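Local coordinates for acetylxylan esterase / glucomannan deacetylase (Cellvibrio japonicus, PDB 2W9X), which catalyses the removal of acetyl groups from plant cell-wall polysaccharides, acting on acetylated xylan and, with a large preference, on glucomannan, at residues B[271-276]-B[306-311]; B[264-269]-B[298-303]. All coordinates share one frame; numbering follows the deposited sequence. Where two conformers were deposited one is given.

Interaction 1. Residues B[271-276]-B[306-311]; sequences ANYVKF and GKVVAQ
Val308 presses its two methyl groups against the root of the Tyr273 side chain, and this pair forms a buried contact between helix 262-283 and helix 300-314. Val308 has CG1 anti to its backbone N (chi1 174°), with CG2 on the side of that N. Both methyls straddle the CB-CG root of Tyr273: CG2 lies 3.8 Å from Tyr273 CB, and CG1 sits over one face of the phenol ring, 4.3 Å from its centroid, as a CH-pi contact. The methyl is displaced toward the CB end of the ring, and its closest ring atom is CG, at 3.8 Å from CG1. The two side chains cross at about a right angle. In Tyr273, with CG roughly anti to the backbone N (chi1 -153°), the ring is carried beside its own carbonyl carbon and its CG end meets the Val308 methyl, while the hydroxyl lies well beyond Val308.

The next residue, Val274, uses CG2. This methyl is 3.9 Å from Val308 CG1, and it also touches the Val308 carbonyl O. Gln311, an exposed residue, lies across the same methyl at about a right angle, its CB being 3.9 Å from Val274 CG2; Gln311 was modelled in two conformers, so its contacts, above all the one from NE2, are less certain.

The axes approach to 9.3 Å and cross at -46°, with Val274 and Val308 at the closest point of the backbones. Leu291 of the parallel sheet touches both Tyr273 and Val308 from the side of the sheet, as expected where two helices lie side by side on one face of an SGNH hydrolase sandwich. No hydrogen bond spans these segments: their attachment is apolar, made by methyl and ring surfaces shielded from water, with an amide side chain at its exposed border.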
loop_
_atom_site.group_PDB
_atom_site.type_symbol
_atom_site.label_atom_id
_atom_site.label_comp_id
_atom_site.label_asym_id
_atom_site.label_seq_id
_atom_site.Cartn_x
_atom_site.Cartn_y
_atom_site.Cartn_z
ATOM N N ALA B 271 12.231 -11.848 7.999
ATOM C CA ALA B 271 12.017 -11.831 9.450
ATOM C C ALA B 271 12.519 -10.530 10.082
ATOM O O ALA B 271 11.839 -9.927 10.898
ATOM C CB ALA B 271 12.680 -13.047 10.122
ATOM N N ASN B 272 13.718 -10.107 9.705
ATOM C CA ASN B 272 14.289 -8.898 10.269
ATOM C C ASN B 272 13.643 -7.608 9.809
ATOM O O ASN B 272 13.515 -6.662 10.590
ATOM C CB ASN B 272 15.786 -8.868 10.023
ATOM C CG ASN B 272 16.517 -9.660 11.051
ATOM O OD1 ASN B 272 16.780 -9.157 12.138
ATOM N ND2 ASN B 272 16.787 -10.929 10.753
ATOM N N TYR B 273 13.232 -7.569 8.551
ATOM C CA TYR B 273 12.506 -6.409 8.038
ATOM C C TYR B 273 11.183 -6.273 8.801
ATOM O O TYR B 273 10.836 -5.182 9.247
ATOM C CB TYR B 273 12.247 -6.555 6.539
ATOM C CG TYR B 273 12.100 -5.256 5.769
ATOM C CD1 TYR B 273 12.412 -5.203 4.408
ATOM C CD2 TYR B 273 11.642 -4.080 6.389
ATOM C CE1 TYR B 273 12.265 -4.027 3.671
ATOM C CE2 TYR B 273 11.502 -2.888 5.665
ATOM C CZ TYR B 273 11.811 -2.875 4.310
ATOM O OH TYR B 273 11.680 -1.715 3.586
ATOM N N VAL B 274 10.460 -7.387 8.959
ATOM C CA VAL B 274 9.199 -7.373 9.718
ATOM C C VAL B 274 9.473 -6.912 11.146
ATOM O O VAL B 274 8.765 -6.044 11.678
ATOM C CB VAL B 274 8.463 -8.753 9.692
ATOM C CG1 VAL B 274 7.276 -8.786 10.673
ATOM C CG2 VAL B 274 7.980 -9.072 8.266
ATOM N N LYS B 275 10.523 -7.472 11.750
ATOM C CA LYS B 275 10.899 -7.139 13.135
ATOM C C LYS B 275 11.162 -5.638 13.274
ATOM O O LYS B 275 10.697 -4.993 14.229
ATOM C CB LYS B 275 12.149 -7.928 13.539
ATOM C CG LYS B 275 12.452 -7.973 15.036
ATOM C CD LYS B 275 13.940 -8.220 15.243
ATOM C CE LYS B 275 14.263 -8.642 16.656
ATOM N NZ LYS B 275 15.737 -8.822 16.779
ATOM N N PHE B 276 11.896 -5.091 12.308
ATOM C CA PHE B 276 12.280 -3.668 12.310
ATOM C C PHE B 276 11.088 -2.708 12.279
ATOM O O PHE B 276 11.001 -1.775 13.080
ATOM C CB PHE B 276 13.206 -3.379 11.120
ATOM C CG PHE B 276 13.743 -1.960 11.088
ATOM C CD1 PHE B 276 14.353 -1.395 12.222
ATOM C CD2 PHE B 276 13.653 -1.200 9.928
ATOM C CE1 PHE B 276 14.857 -0.089 12.188
ATOM C CE2 PHE B 276 14.157 0.112 9.882
ATOM C CZ PHE B 276 14.760 0.660 11.011
ATOM N N GLY B 306 7.244 -7.832 -0.895
ATOM C CA GLY B 306 5.827 -8.235 -0.928
ATOM C C GLY B 306 5.468 -9.171 0.226
ATOM O O GLY B 306 4.374 -9.066 0.826
ATOM N N LYS B 307 6.402 -10.067 0.555
ATOM C CA LYS B 307 6.230 -11.028 1.657
ATOM C C LYS B 307 6.264 -10.305 3.009
ATOM O O LYS B 307 5.513 -10.660 3.925
ATOM C CB LYS B 307 7.332 -12.085 1.646
ATOM C CG LYS B 307 7.384 -13.037 0.436
ATOM C CD LYS B 307 8.601 -13.980 0.619
ATOM C CE LYS B 307 8.978 -14.767 -0.638
ATOM N NZ LYS B 307 10.241 -15.577 -0.411
ATOM N N VAL B 308 7.153 -9.310 3.124
ATOM C CA VAL B 308 7.254 -8.459 4.318
ATOM C C VAL B 308 5.944 -7.703 4.578
ATOM O O VAL B 308 5.407 -7.730 5.688
ATOM C CB VAL B 308 8.450 -7.471 4.226
ATOM C CG1 VAL B 308 8.470 -6.482 5.408
ATOM C CG2 VAL B 308 9.763 -8.241 4.206
ATOM N N VAL B 309 5.423 -7.034 3.559
ATOM C CA VAL B 309 4.173 -6.280 3.709
ATOM C C VAL B 309 3.034 -7.224 4.142
ATOM O O VAL B 309 2.238 -6.909 5.045
ATOM C CB VAL B 309 3.783 -5.545 2.398
ATOM C CG1 VAL B 309 2.409 -4.882 2.555
ATOM C CG2 VAL B 309 4.830 -4.514 2.040
ATOM N N ALA B 310 2.971 -8.388 3.503
ATOM C CA ALA B 310 1.940 -9.383 3.827
ATOM C C ALA B 310 2.012 -9.922 5.254
ATOM O O ALA B 310 0.967 -10.079 5.904
ATOM C CB ALA B 310 1.965 -10.528 2.808
ATOM N N GLN B 311 3.229 -10.163 5.735
ATOM C CA GLN B 311 3.466 -10.669 7.082
ATOM C C GLN B 311 3.230 -9.622 8.153
ATOM O O GLN B 311 2.841 -9.955 9.272
ATOM C CB GLN B 311 4.878 -11.242 7.197
ATOM C CG GLN B 311 4.942 -12.706 6.822
ATOM C CD GLN B 311 6.302 -13.313 7.019
ATOM O OE1 GLN B 311 6.627 -14.338 6.425
ATOM N NE2 GLN B 311 7.107 -12.692 7.859
#

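Interaction 2. Residues B[264-269]-B[298-303]; sequences ALHADY and NGEIAE
His266 and Glu300 join two helices on one face of the alpha/beta/alpha sandwich of the SGNH (GDSL-like) hydrolase domain, near the start of each helix. They are the only residues of the two segments that come into close contact, and they do so as a histidine-carboxylate hydrogen bond at the protein surface.

The bond runs from His266 NE2 to Glu300 OE2, short at 2.5 Å and nearly straight, with an N-H...O angle of 170°. OE2 lies almost in the imidazole plane and accepts the bond on its anti lone pair, the one turned away from OE1. The carboxylate does not share the ring plane, however; it stands 81° to it, and of its two oxygens only OE2 meets the ring. Glu300 reaches across as a straight chain, CG anti to the backbone N (chi1 176°), although its CB does not start out toward the other helix.

Among charged partners, Arg262, just ahead of segment 264-269, forms a salt bridge with OE1 through NH2. Both His266 and Arg262, in the first turns of helix 262-283, thus hold the carboxylate. The carboxylate may favour a protonated imidazole, an effect Arg262 would partly offset.

Aromatic and apolar neighbours frame the pair. Phe249 of helix 246-249 touches both Glu300 and the His266 ring, and also packs edge-to-face with Tyr269, whose hydroxyl is hydrogen-bonded to the carbonyl of Leu244.

Backbone bonds set the start of the second helix. Gly299 takes the N-cap position, placing Glu300 in the first turn, where the helix dipole would probably stabilise its negative charge; the Gly299 carbonyl O accepts the first-turn bond from Glu303 N at 3.0 Å.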
loop_
_atom_site.group_PDB
_atom_site.type_symbol
_atom_site.label_atom_id
_atom_site.label_comp_id
_atom_site.label_asym_id
_atom_site.label_seq_id
_atom_site.Cartn_x
_atom_site.Cartn_y
_atom_site.Cartn_z
ATOM N N ALA B 264 17.610 -19.272 2.605
ATOM C CA ALA B 264 18.028 -18.818 3.941
ATOM C C ALA B 264 18.111 -17.304 4.040
ATOM O O ALA B 264 17.690 -16.716 5.041
ATOM C CB ALA B 264 19.363 -19.450 4.357
ATOM N N LEU B 265 18.676 -16.688 3.001
ATOM C CA LEU B 265 18.798 -15.249 2.920
ATOM C C LEU B 265 17.415 -14.584 2.870
ATOM O O LEU B 265 17.159 -13.619 3.603
ATOM C CB LEU B 265 19.656 -14.869 1.700
ATOM C CG LEU B 265 19.914 -13.372 1.418
ATOM C CD1 LEU B 265 20.658 -12.684 2.568
ATOM C CD2 LEU B 265 20.671 -13.176 0.100
ATOM N N HIS B 266 16.533 -15.088 2.000
ATOM C CA HIS B 266 15.140 -14.608 1.927
ATOM C C HIS B 266 14.448 -14.652 3.271
ATOM O O HIS B 266 13.830 -13.667 3.686
ATOM C CB HIS B 266 14.288 -15.419 0.934
ATOM C CG HIS B 266 14.752 -15.328 -0.490
ATOM N ND1 HIS B 266 14.465 -16.301 -1.424
ATOM C CD2 HIS B 266 15.485 -14.389 -1.137
ATOM C CE1 HIS B 266 15.009 -15.968 -2.582
ATOM N NE2 HIS B 266 15.624 -14.808 -2.436
ATOM N N ALA B 267 14.541 -15.802 3.941
ATOM C CA ALA B 267 13.889 -16.006 5.227
ATOM C C ALA B 267 14.399 -14.993 6.264
ATOM O O ALA B 267 13.621 -14.347 6.966
ATOM C CB ALA B 267 14.112 -17.440 5.704
ATOM N N ASP B 268 15.717 -14.842 6.328
ATOM C CA ASP B 268 16.351 -13.964 7.307
ATOM C C ASP B 268 16.068 -12.482 7.012
ATOM O O ASP B 268 15.811 -11.707 7.939
ATOM C CB ASP B 268 17.856 -14.246 7.345
ATOM C CG ASP B 268 18.557 -13.585 8.519
ATOM O OD1 ASP B 268 17.967 -13.514 9.616
ATOM O OD2 ASP B 268 19.720 -13.161 8.353
ATOM N N TYR B 269 16.090 -12.105 5.728
ATOM C CA TYR B 269 15.714 -10.770 5.293
ATOM C C TYR B 269 14.273 -10.469 5.702
ATOM O O TYR B 269 13.996 -9.407 6.262
ATOM C CB TYR B 269 15.867 -10.632 3.762
ATOM C CG TYR B 269 15.358 -9.325 3.159
ATOM C CD1 TYR B 269 16.215 -8.231 2.984
ATOM C CD2 TYR B 269 14.031 -9.193 2.724
ATOM C CE1 TYR B 269 15.758 -7.028 2.407
ATOM C CE2 TYR B 269 13.577 -8.010 2.159
ATOM C CZ TYR B 269 14.445 -6.936 2.001
ATOM O OH TYR B 269 13.981 -5.779 1.461
ATOM N N ASN B 298 15.897 -9.151 -11.280
ATOM C CA ASN B 298 14.858 -10.062 -11.817
ATOM C C ASN B 298 13.582 -10.123 -10.974
ATOM O O ASN B 298 12.829 -11.116 -11.028
ATOM C CB ASN B 298 15.396 -11.489 -12.043
ATOM C CG ASN B 298 16.449 -11.577 -13.144
ATOM O OD1 ASN B 298 16.845 -10.571 -13.740
ATOM N ND2 ASN B 298 16.903 -12.813 -13.427
ATOM N N GLY B 299 13.341 -9.057 -10.210
ATOM C CA GLY B 299 12.162 -8.957 -9.352
ATOM C C GLY B 299 12.345 -9.607 -7.987
ATOM O O GLY B 299 11.390 -9.665 -7.198
ATOM N N GLU B 300 13.552 -10.108 -7.698
ATOM C CA GLU B 300 13.812 -10.785 -6.408
ATOM C C GLU B 300 13.594 -9.849 -5.226
ATOM O O GLU B 300 13.028 -10.251 -4.197
ATOM C CB GLU B 300 15.222 -11.398 -6.350
ATOM C CG GLU B 300 15.571 -12.042 -4.983
ATOM C CD GLU B 300 16.914 -12.729 -4.966
ATOM O OE1 GLU B 300 17.853 -12.248 -5.625
ATOM O OE2 GLU B 300 17.031 -13.763 -4.278
ATOM N N ILE B 301 14.036 -8.602 -5.364
ATOM C CA ILE B 301 13.911 -7.638 -4.279
ATOM C C ILE B 301 12.442 -7.294 -4.007
ATOM O O ILE B 301 11.965 -7.388 -2.861
ATOM C CB ILE B 301 14.691 -6.335 -4.549
ATOM C CG1 ILE B 301 16.186 -6.614 -4.804
ATOM C CG2 ILE B 301 14.501 -5.376 -3.376
ATOM C CD1 ILE B 301 16.850 -5.504 -5.709
ATOM N N ALA B 302 11.731 -6.895 -5.053
ATOM C CA ALA B 302 10.304 -6.573 -4.924
ATOM C C ALA B 302 9.523 -7.739 -4.296
ATOM O O ALA B 302 8.645 -7.530 -3.450
ATOM C CB ALA B 302 9.713 -6.189 -6.289
ATOM N N GLU B 303 9.827 -8.968 -4.713
ATOM C CA GLU B 303 9.114 -10.126 -4.184
ATOM C C GLU B 303 9.276 -10.313 -2.675
ATOM O O GLU B 303 8.293 -10.620 -1.987
ATOM C CB GLU B 303 9.468 -11.431 -4.916
ATOM C CG GLU B 303 8.696 -12.624 -4.259
ATOM C CD GLU B 303 8.463 -13.799 -5.182
ATOM O OE1 GLU B 303 7.872 -13.613 -6.276
ATOM O OE2 GLU B 303 8.850 -14.919 -4.798
#

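Interactions 1 and 2 lie along the same pair of helices, 262-283 and 300-314, with centres 11 Å apart. In the sequence their segments alternate, 264-269, 271-276, 298-303, 306-311, so each helix gives its earlier part to interaction 2 and its later part to interaction 1. The two helices flank strand 288-294 in the chain and link strands 239-243, 288-294 and 320-325 of the parallel sheet in successive beta-alpha-beta crossovers. A polar surface hydrogen bond thus gives way to an apolar buried seam, and Lys307 NZ packs on His266 CB between them. Helix 300-314 also packs against the second subunit, through Glu303, Lys307, Ala310 and Gln311, beside both contacts.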